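Local coordinates for protein aminotransferase (Psychrobacter arcticus 273-4, PDB 3IF2) that probably catalyses amino-group transfer between valine and pyruvate as a pyridoxal 5'-phosphate-dependent aminotransferase, at residues A[86-91]-A[318-323]; A[93-98]-A[323-328]; A[173-178]-A[369-374]. All coordinates share one frame; numbering follows the deposited sequence.

Interaction 1 (A[86-91]-A[318-323]); sequences SAFIDA and PLVAND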
loop_
_atom_site.group_PDB
_atom_site.type_symbol
_atom_site.label_atom_id
_atom_site.label_comp_id
_atom_site.label_asym_id
_atom_site.label_seq_id
_atom_site.Cartn_x
_atom_site.Cartn_y
_atom_site.Cartn_z
ATOM N N SER A 86 -5.330 -12.088 -10.155
ATOM C CA SER A 86 -5.883 -13.459 -10.326
ATOM C C SER A 86 -4.896 -14.483 -10.911
ATOM O O SER A 86 -4.743 -15.561 -10.338
ATOM C CB SER A 86 -7.106 -13.454 -11.244
ATOM O OG SER A 86 -8.084 -12.558 -10.757
ATOM N N ALA A 87 -4.246 -14.130 -12.027
ATOM C CA ALA A 87 -3.325 -15.026 -12.733
ATOM C C ALA A 87 -2.157 -15.461 -11.836
ATOM O O ALA A 87 -1.806 -16.651 -11.798
ATOM C CB ALA A 87 -2.808 -14.387 -14.070
ATOM N N PHE A 88 -1.597 -14.500 -11.105
ATOM C CA PHE A 88 -0.495 -14.772 -10.156
ATOM C C PHE A 88 -0.936 -15.708 -9.005
ATOM O O PHE A 88 -0.201 -16.641 -8.661
ATOM C CB PHE A 88 0.098 -13.452 -9.618
ATOM C CG PHE A 88 1.366 -13.613 -8.799
ATOM C CD1 PHE A 88 2.449 -14.379 -9.273
ATOM C CD2 PHE A 88 1.526 -12.907 -7.612
ATOM C CE1 PHE A 88 3.632 -14.479 -8.559
ATOM C CE2 PHE A 88 2.696 -12.984 -6.886
ATOM C CZ PHE A 88 3.765 -13.775 -7.345
ATOM N N ILE A 89 -2.127 -15.471 -8.443
ATOM C CA ILE A 89 -2.674 -16.350 -7.403
ATOM C C ILE A 89 -2.864 -17.787 -7.936
ATOM O O ILE A 89 -2.483 -18.729 -7.244
ATOM C CB ILE A 89 -4.021 -15.787 -6.765
ATOM C CG1 ILE A 89 -3.717 -14.579 -5.853
ATOM C CG2 ILE A 89 -4.802 -16.887 -5.988
ATOM C CD1 ILE A 89 -4.948 -13.795 -5.472
ATOM N N ASP A 90 -3.439 -17.945 -9.134
ATOM C CA ASP A 90 -3.639 -19.289 -9.737
ATOM C C ASP A 90 -2.304 -20.006 -9.948
ATOM O O ASP A 90 -2.198 -21.194 -9.648
ATOM C CB ASP A 90 -4.407 -19.251 -11.074
ATOM C CG ASP A 90 -5.851 -18.810 -10.934
ATOM O OD1 ASP A 90 -6.532 -19.112 -9.921
ATOM O OD2 ASP A 90 -6.326 -18.164 -11.888
ATOM N N ALA A 91 -1.302 -19.274 -10.444
ATOM C CA ALA A 91 0.060 -19.810 -10.620
ATOM C C ALA A 91 0.638 -20.299 -9.277
ATOM O O ALA A 91 1.170 -21.413 -9.193
ATOM C CB ALA A 91 0.968 -18.761 -11.236
ATOM N N PRO A 318 5.039 -15.956 -14.814
ATOM C CA PRO A 318 5.636 -16.990 -15.649
ATOM C C PRO A 318 6.790 -17.746 -14.994
ATOM O O PRO A 318 6.951 -18.927 -15.280
ATOM C CB PRO A 318 6.107 -16.222 -16.904
ATOM C CG PRO A 318 6.223 -14.816 -16.474
ATOM C CD PRO A 318 5.105 -14.645 -15.484
ATOM N N LEU A 319 7.560 -17.085 -14.132
ATOM C CA LEU A 319 8.679 -17.728 -13.421
ATOM C C LEU A 319 8.172 -18.720 -12.339
ATOM O O LEU A 319 8.919 -19.634 -11.941
ATOM C CB LEU A 319 9.648 -16.684 -12.819
ATOM C CG LEU A 319 10.194 -15.569 -13.738
ATOM C CD1 LEU A 319 11.104 -14.613 -12.984
ATOM C CD2 LEU A 319 10.924 -16.118 -14.937
ATOM N N VAL A 320 6.935 -18.524 -11.847
ATOM C CA VAL A 320 6.283 -19.465 -10.895
ATOM C C VAL A 320 5.735 -20.652 -11.710
ATOM O O VAL A 320 5.986 -21.820 -11.359
ATOM C CB VAL A 320 5.145 -18.774 -10.057
ATOM C CG1 VAL A 320 4.305 -19.784 -9.312
ATOM C CG2 VAL A 320 5.719 -17.760 -9.114
ATOM N N ALA A 321 5.027 -20.345 -12.806
ATOM C CA ALA A 321 4.459 -21.358 -13.723
ATOM C C ALA A 321 5.455 -22.414 -14.174
ATOM O O ALA A 321 5.110 -23.603 -14.215
ATOM C CB ALA A 321 3.814 -20.708 -14.954
ATOM N N ASN A 322 6.682 -22.006 -14.476
ATOM C CA ASN A 322 7.707 -22.953 -14.967
ATOM C C ASN A 322 8.819 -23.314 -13.948
ATOM O O ASN A 322 9.877 -23.823 -14.340
ATOM C CB ASN A 322 8.305 -22.401 -16.279
ATOM C CG ASN A 322 9.195 -21.177 -16.070
ATOM O OD1 ASN A 322 9.525 -20.785 -14.938
ATOM N ND2 ASN A 322 9.606 -20.582 -17.167
ATOM N N ASP A 323 8.587 -23.003 -12.669
ATOM C CA ASP A 323 9.555 -23.206 -11.573
ATOM C C ASP A 323 10.907 -22.476 -11.694
ATOM O O ASP A 323 11.788 -22.722 -10.866
ATOM C CB ASP A 323 9.777 -24.710 -11.265
ATOM C CG ASP A 323 8.546 -25.395 -10.662
ATOM O OD1 ASP A 323 7.624 -24.717 -10.152
ATOM O OD2 ASP A 323 8.510 -26.654 -10.678
#
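The phenyl ring of Phe-88 is the one aromatic group in this contact, and Val-320 meets it at CE1, which lies 3.9 Å from CG2 of Val-320. The methyl comes in obliquely, so neither a face nor an edge stack describes the pair, and the two side chains cross at about a right angle. The Phe-88 side chain also touches Ala-313, Ala-316 and Thr-317 of helix 311-321, and Leu-274 and Thr-284 from loops. With CG anti to the backbone nitrogen (chi1 -171°), the Phe-88 side chain reaches toward the partner helix although its first bond does not aim there.

One turn further on, Ala-91 takes up the second branch of the valine. Its CB is 4.0 Å from CG1 of Val-320, and the same methyl rests against the backbone carbonyl, with Ala-91 O 3.5 Å from Val-320 CG1. Val-320 thus forks over the 86-91 helix, CG2 to the ring and CG1 to the alanine. The small residue brings the backbones close: the CA atoms of Ala-91 and Ala-321 are 5.6 Å apart. No hydrogen bond crosses between the segments, and the 145 Å² buried between them comes largely from Val-320, Ala-91 and Phe-88.

At the C-terminal end of helix 311-321, Asn-322 leaves helical geometry while its N still bonds to Pro-318 O at 3.2 Å. Leu-319 turns to another neighbour, helix 46-60. Here an apolar helix-helix contact, close at Ala-91, joins helix 86-100 to the end of helix 311-321, with the Phe-88 side chain about 11 Å from bound pyridoxal phosphate, in the cofactor-binding part of a class I/II aminotransferase fold.

Interaction 2 (A[93-98]-A[323-328]); sequences VGFFNR and DRIKQL
Arg-98 and Asp-323 meet in a salt bridge made through a single pair of atoms: NH2 of Arg-98 donates to OD1 of Asp-323 over 2.7 Å, with an N-H...O angle of 177°. The acceptor lies in the guanidinium plane, whereas the donor stands 41° out of the carboxylate plane, so this is not a flat two-pronged pairing. The second oxygen is more distant, with Asp-323 OD2 3.8 Å from Arg-98 NE. A bend at chi3 (-62°) folds the arginine back over its own helix, and its guanidinium carries CA of Phe-95 on one face.

The closely packed part is at the Phe-95 ring. CD2 of Phe-95 is 3.2 Å from OD1 of Asp-323, with ring and carboxylate steeply inclined to each other, and CE2 of Phe-95 meets CG2 of Ile-325 at 4.0 Å. Phe-95 and Ile-325 are both buried, and Val-320 and Pro-251 add to the packing on the Phe-95 side chain. By contrast, Arg-98 is exposed, and Lys-326 starts toward helix 86-100 but leads its amino group away.

OD1 of Asp-323 also has a hydrogen bond with NE2 of His-99, while Arg-98 NH2 makes a weak one to Val-320 O. Two donors converging on one oxygen would probably stabilise the negative charge of Asp-323 beside the aromatic ring.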
loop_
_atom_site.group_PDB
_atom_site.type_symbol
_atom_site.label_atom_id
_atom_site.label_comp_id
_atom_site.label_asym_id
_atom_site.label_seq_id
_atom_site.Cartn_x
_atom_site.Cartn_y
_atom_site.Cartn_z
ATOM N N VAL A 93 -1.100 -21.106 -6.525
ATOM C CA VAL A 93 -1.894 -22.283 -6.119
ATOM C C VAL A 93 -1.276 -23.550 -6.713
ATOM O O VAL A 93 -0.942 -24.482 -5.983
ATOM C CB VAL A 93 -3.391 -22.169 -6.569
ATOM C CG1 VAL A 93 -4.118 -23.504 -6.454
ATOM C CG2 VAL A 93 -4.121 -21.067 -5.770
ATOM N N GLY A 94 -1.117 -23.559 -8.039
ATOM C CA GLY A 94 -0.500 -24.688 -8.748
ATOM C C GLY A 94 0.881 -25.035 -8.211
ATOM O O GLY A 94 1.160 -26.196 -7.888
ATOM N N PHE A 95 1.718 -24.006 -8.085
ATOM C CA PHE A 95 3.099 -24.094 -7.567
ATOM C C PHE A 95 3.217 -24.721 -6.160
ATOM O O PHE A 95 4.005 -25.670 -5.972
ATOM C CB PHE A 95 3.730 -22.693 -7.581
ATOM C CG PHE A 95 5.146 -22.640 -7.092
ATOM C CD1 PHE A 95 5.418 -22.420 -5.739
ATOM C CD2 PHE A 95 6.210 -22.789 -7.979
ATOM C CE1 PHE A 95 6.718 -22.378 -5.273
ATOM C CE2 PHE A 95 7.517 -22.742 -7.531
ATOM C CZ PHE A 95 7.775 -22.546 -6.166
ATOM N N PHE A 96 2.463 -24.197 -5.182
ATOM C CA PHE A 96 2.481 -24.767 -3.832
ATOM C C PHE A 96 1.919 -26.193 -3.785
ATOM O O PHE A 96 2.464 -27.049 -3.059
ATOM C CB PHE A 96 1.774 -23.870 -2.816
ATOM C CG PHE A 96 2.510 -22.582 -2.528
ATOM C CD1 PHE A 96 3.777 -22.605 -1.955
ATOM C CD2 PHE A 96 1.927 -21.345 -2.794
ATOM C CE1 PHE A 96 4.464 -21.423 -1.688
ATOM C CE2 PHE A 96 2.609 -20.167 -2.513
ATOM C CZ PHE A 96 3.874 -20.203 -1.956
ATOM N N ASN A 97 0.856 -26.448 -4.548
ATOM C CA ASN A 97 0.262 -27.800 -4.632
ATOM C C ASN A 97 1.200 -28.830 -5.298
ATOM O O ASN A 97 1.223 -29.975 -4.878
ATOM C CB ASN A 97 -1.126 -27.772 -5.325
ATOM C CG ASN A 97 -2.215 -27.140 -4.461
ATOM O OD1 ASN A 97 -2.123 -27.103 -3.240
ATOM N ND2 ASN A 97 -3.262 -26.664 -5.097
ATOM N N ARG A 98 1.950 -28.412 -6.330
ATOM C CA ARG A 98 2.982 -29.254 -6.991
ATOM C C ARG A 98 4.077 -29.642 -6.020
ATOM O O ARG A 98 4.466 -30.800 -5.951
ATOM C CB ARG A 98 3.727 -28.512 -8.133
ATOM C CG ARG A 98 3.041 -28.424 -9.477
ATOM C CD ARG A 98 4.039 -28.091 -10.629
ATOM N NE ARG A 98 4.744 -26.800 -10.555
ATOM C CZ ARG A 98 4.219 -25.600 -10.848
ATOM N NH1 ARG A 98 2.919 -25.442 -11.153
ATOM N NH2 ARG A 98 4.996 -24.515 -10.781
ATOM N N ASP A 323 8.587 -23.003 -12.669
ATOM C CA ASP A 323 9.555 -23.206 -11.573
ATOM C C ASP A 323 10.907 -22.476 -11.694
ATOM O O ASP A 323 11.788 -22.722 -10.866
ATOM C CB ASP A 323 9.777 -24.710 -11.265
ATOM C CG ASP A 323 8.546 -25.395 -10.662
ATOM O OD1 ASP A 323 7.624 -24.717 -10.152
ATOM O OD2 ASP A 323 8.510 -26.654 -10.678
ATOM N N ARG A 324 11.076 -21.549 -12.642
ATOM C CA ARG A 324 12.354 -20.824 -12.753
ATOM C C ARG A 324 12.608 -19.933 -11.545
ATOM O O ARG A 324 13.764 -19.641 -11.271
ATOM C CB ARG A 324 12.513 -20.036 -14.067
ATOM C CG ARG A 324 12.735 -20.919 -15.297
ATOM C CD ARG A 324 13.054 -20.103 -16.544
ATOM N NE ARG A 324 14.458 -19.662 -16.550
ATOM C CZ ARG A 324 15.050 -18.940 -17.517
ATOM N NH1 ARG A 324 14.368 -18.499 -18.595
ATOM N NH2 ARG A 324 16.352 -18.630 -17.389
ATOM N N ILE A 325 11.547 -19.512 -10.832
ATOM C CA ILE A 325 11.683 -18.733 -9.583
ATOM C C ILE A 325 12.473 -19.550 -8.525
ATOM O O ILE A 325 13.336 -18.999 -7.838
ATOM C CB ILE A 325 10.287 -18.188 -9.062
ATOM C CG1 ILE A 325 10.480 -17.046 -8.058
ATOM C CG2 ILE A 325 9.408 -19.300 -8.512
ATOM C CD1 ILE A 325 9.170 -16.402 -7.556
ATOM N N LYS A 326 12.205 -20.858 -8.463
ATOM C CA LYS A 326 12.891 -21.795 -7.571
ATOM C C LYS A 326 14.352 -22.040 -8.018
ATOM O O LYS A 326 15.269 -22.037 -7.184
ATOM C CB LYS A 326 12.108 -23.117 -7.512
ATOM C CG LYS A 326 12.447 -24.011 -6.342
ATOM C CD LYS A 326 11.536 -25.259 -6.282
ATOM C CE LYS A 326 11.672 -26.030 -4.955
ATOM N NZ LYS A 326 13.087 -26.360 -4.623
ATOM N N GLN A 327 14.567 -22.222 -9.325
ATOM C CA GLN A 327 15.920 -22.445 -9.875
ATOM C C GLN A 327 16.801 -21.220 -9.699
ATOM O O GLN A 327 17.980 -21.341 -9.343
ATOM C CB GLN A 327 15.892 -22.848 -11.341
ATOM C CG GLN A 327 15.112 -24.119 -11.614
ATOM C CD GLN A 327 15.197 -24.525 -13.068
ATOM O OE1 GLN A 327 16.255 -25.003 -13.523
ATOM N NE2 GLN A 327 14.084 -24.336 -13.819
ATOM N N LEU A 328 16.219 -20.050 -9.930
ATOM C CA LEU A 328 16.883 -18.782 -9.692
ATOM C C LEU A 328 17.337 -18.658 -8.202
ATOM O O LEU A 328 18.453 -18.234 -7.909
ATOM C CB LEU A 328 15.910 -17.653 -10.017
ATOM C CG LEU A 328 16.361 -16.215 -9.883
ATOM C CD1 LEU A 328 17.430 -15.993 -10.946
ATOM C CD2 LEU A 328 15.187 -15.254 -10.038
#

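Interaction 3 (A[173-178]-A[369-374]); sequences PHIDEV and WLWFKD
Two strands of the six-stranded mixed sheet meet here through side chains alone. Strands 174-180 and 367-372 are not neighbours in that sheet: 183-190 and 357-360 run between them, and the closest CA atoms, those of Ile-175 and Trp-371, remain 11.6 Å apart. Side chains bridge this gap on one side of the sheet.

Ile-175 and Trp-371 approach from opposite directions. The two branches of the isoleucine touch the six-membered ring at adjacent carbons: CG2 of Ile-175 lies 4.1 Å from CZ3 of Trp-371, while CD1 of Ile-175 lies 4.1 Å from CH2 of Trp-371. The CG2 approach is oblique to the indole. CG of Trp-371 stands anti to its backbone nitrogen (chi1 174°), and the indole extends across the sheet with its benzo end foremost. Its NE1 is hydrogen-bonded to Glu-413, which helps to fix the ring's rotation.

Beside this apolar pair runs a charged one. OE2 of Glu-177 and NZ of Lys-373 are 3.9 Å apart, a long salt bridge with no hydrogen bond, and the two chains cross at a slant. The lysine bends at chi4 (-81°), and its CG sits 3.8 Å above one indole face of Trp-371, displaced toward the rim. The exposed setting of Glu-177 suggests a modest electrostatic contribution.

The intervening strands contribute side chains to the same cluster: Phe-187 of strand 183-190 meets the Trp-371 ring edge-to-face and also touches Ile-175, while Met-358 of strand 357-360 touches both Glu-177 and Trp-371. Cys-414 of strand 414-418 packs against the Trp-371 side chain as well.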
loop_
_atom_site.group_PDB
_atom_site.type_symbol
_atom_site.label_atom_id
_atom_site.label_comp_id
_atom_site.label_asym_id
_atom_site.label_seq_id
_atom_site.Cartn_x
_atom_site.Cartn_y
_atom_site.Cartn_z
ATOM N N PRO A 173 15.665 -14.948 24.612
ATOM C CA PRO A 173 16.254 -16.208 24.172
ATOM C C PRO A 173 17.250 -16.875 25.117
ATOM O O PRO A 173 17.801 -16.202 26.000
ATOM C CB PRO A 173 17.062 -15.756 22.953
ATOM C CG PRO A 173 17.586 -14.400 23.367
ATOM C CD PRO A 173 16.497 -13.789 24.207
ATOM N N HIS A 174 17.397 -18.198 24.948
ATOM C CA HIS A 174 18.477 -18.960 25.575
ATOM C C HIS A 174 19.584 -18.871 24.512
ATOM O O HIS A 174 19.292 -18.756 23.321
ATOM C CB HIS A 174 18.117 -20.433 25.888
ATOM C CG HIS A 174 17.335 -20.632 27.159
ATOM N ND1 HIS A 174 16.461 -21.687 27.335
ATOM C CD2 HIS A 174 17.290 -19.913 28.309
ATOM C CE1 HIS A 174 15.931 -21.621 28.542
ATOM N NE2 HIS A 174 16.404 -20.545 29.147
ATOM N N ILE A 175 20.839 -18.876 24.932
ATOM C CA ILE A 175 21.987 -18.801 24.017
ATOM C C ILE A 175 22.855 -20.042 24.220
ATOM O O ILE A 175 23.193 -20.353 25.370
ATOM C CB ILE A 175 22.860 -17.545 24.300
ATOM C CG1 ILE A 175 22.048 -16.251 24.117
ATOM C CG2 ILE A 175 24.097 -17.535 23.400
ATOM C CD1 ILE A 175 22.763 -14.968 24.587
ATOM N N ASP A 176 23.141 -20.777 23.133
ATOM C CA ASP A 176 24.042 -21.939 23.159
ATOM C C ASP A 176 25.208 -21.688 22.191
ATOM O O ASP A 176 24.988 -21.160 21.082
ATOM C CB ASP A 176 23.273 -23.231 22.852
ATOM C CG ASP A 176 22.397 -23.684 24.031
ATOM O OD1 ASP A 176 22.903 -23.742 25.182
ATOM O OD2 ASP A 176 21.207 -23.997 23.807
ATOM N N GLU A 177 26.431 -22.024 22.632
ATOM C CA GLU A 177 27.649 -21.848 21.845
ATOM C C GLU A 177 27.753 -23.020 20.876
ATOM O O GLU A 177 27.670 -24.183 21.280
ATOM C CB GLU A 177 28.892 -21.674 22.736
ATOM C CG GLU A 177 28.891 -20.285 23.387
ATOM C CD GLU A 177 29.825 -20.105 24.573
ATOM O OE1 GLU A 177 30.786 -20.889 24.761
ATOM O OE2 GLU A 177 29.580 -19.134 25.327
ATOM N N VAL A 178 27.882 -22.680 19.595
ATOM C CA VAL A 178 27.921 -23.629 18.505
ATOM C C VAL A 178 29.183 -23.397 17.692
ATOM O O VAL A 178 29.941 -22.454 17.956
ATOM C CB VAL A 178 26.655 -23.476 17.598
ATOM C CG1 VAL A 178 25.395 -23.675 18.416
ATOM C CG2 VAL A 178 26.630 -22.115 16.873
ATOM N N TRP A 369 25.098 -11.018 12.500
ATOM C CA TRP A 369 24.740 -10.474 13.815
ATOM C C TRP A 369 25.950 -10.694 14.716
ATOM O O TRP A 369 26.262 -11.838 15.048
ATOM C CB TRP A 369 23.503 -11.203 14.316
ATOM C CG TRP A 369 22.923 -10.783 15.633
ATOM C CD1 TRP A 369 22.926 -11.501 16.794
ATOM C CD2 TRP A 369 22.209 -9.583 15.911
ATOM N NE1 TRP A 369 22.272 -10.821 17.770
ATOM C CE2 TRP A 369 21.829 -9.633 17.264
ATOM C CE3 TRP A 369 21.866 -8.455 15.150
ATOM C CZ2 TRP A 369 21.104 -8.609 17.876
ATOM C CZ3 TRP A 369 21.148 -7.423 15.767
ATOM C CH2 TRP A 369 20.776 -7.515 17.116
ATOM N N LEU A 370 26.620 -9.588 15.066
ATOM C CA LEU A 370 27.869 -9.580 15.832
ATOM C C LEU A 370 27.592 -9.231 17.285
ATOM O O LEU A 370 26.890 -8.252 17.538
ATOM C CB LEU A 370 28.856 -8.550 15.245
ATOM C CG LEU A 370 29.617 -8.870 13.940
ATOM C CD1 LEU A 370 28.757 -9.510 12.890
ATOM C CD2 LEU A 370 30.276 -7.613 13.381
ATOM N N TRP A 371 28.140 -10.036 18.212
ATOM C CA TRP A 371 28.016 -9.843 19.677
ATOM C C TRP A 371 29.395 -9.576 20.310
ATOM O O TRP A 371 30.242 -10.458 20.350
ATOM C CB TRP A 371 27.328 -11.063 20.304
ATOM C CG TRP A 371 27.234 -11.097 21.823
ATOM C CD1 TRP A 371 27.176 -10.024 22.684
ATOM C CD2 TRP A 371 27.066 -12.260 22.638
ATOM N NE1 TRP A 371 27.058 -10.454 23.989
ATOM C CE2 TRP A 371 26.974 -11.821 23.992
ATOM C CE3 TRP A 371 26.997 -13.637 22.366
ATOM C CZ2 TRP A 371 26.822 -12.714 25.068
ATOM C CZ3 TRP A 371 26.850 -14.537 23.449
ATOM C CH2 TRP A 371 26.770 -14.063 24.783
ATOM N N PHE A 372 29.591 -8.347 20.787
ATOM C CA PHE A 372 30.810 -7.911 21.463
ATOM C C PHE A 372 30.608 -8.122 22.963
ATOM O O PHE A 372 30.010 -7.269 23.618
ATOM C CB PHE A 372 31.089 -6.426 21.158
ATOM C CG PHE A 372 31.138 -6.104 19.693
ATOM C CD1 PHE A 372 32.202 -6.542 18.908
ATOM C CD2 PHE A 372 30.141 -5.340 19.094
ATOM C CE1 PHE A 372 32.253 -6.242 17.543
ATOM C CE2 PHE A 372 30.188 -5.032 17.738
ATOM C CZ PHE A 372 31.243 -5.486 16.961
ATOM N N LYS A 373 31.070 -9.257 23.501
ATOM C CA LYS A 373 30.940 -9.534 24.953
ATOM C C LYS A 373 31.673 -8.461 25.789
ATOM O O LYS A 373 32.828 -8.165 25.510
ATOM C CB LYS A 373 31.480 -10.929 25.356
ATOM C CG LYS A 373 30.659 -12.206 24.981
ATOM C CD LYS A 373 31.444 -13.455 25.511
ATOM C CE LYS A 373 30.851 -14.846 25.168
ATOM N NZ LYS A 373 29.732 -15.346 26.022
ATOM N N ASP A 374 30.979 -7.872 26.773
ATOM C CA ASP A 374 31.536 -6.851 27.707
ATOM C C ASP A 374 32.126 -5.604 27.037
ATOM O O ASP A 374 33.185 -5.121 27.434
ATOM C CB ASP A 374 32.596 -7.477 28.639
ATOM C CG ASP A 374 32.116 -8.741 29.324
ATOM O OD1 ASP A 374 30.896 -8.889 29.569
ATOM O OD2 ASP A 374 32.977 -9.592 29.621
#

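In the fold
Interactions 1 and 2 form one continuous patch, with centres 8 Å apart. They share Asp-323 and helix 86-100, whose successive turns meet first the end of helix 311-321 and then the start of helix 324-351; Leu-319 O and Ile-325 N, 2.9 Å apart and probably hydrogen-bonded, tie the junction. Interaction 3 lies in the six-stranded sheet, its centre about 41 Å from that of interaction 1 and about 36 Å from that of interaction 2. Along the chain the first segments come in the order 86-91, 93-98, 173-178, followed by 318-323, 323-328 and 369-374. All three contacts therefore interleave, joining earlier and later parts of the chain at two distant places in the fold.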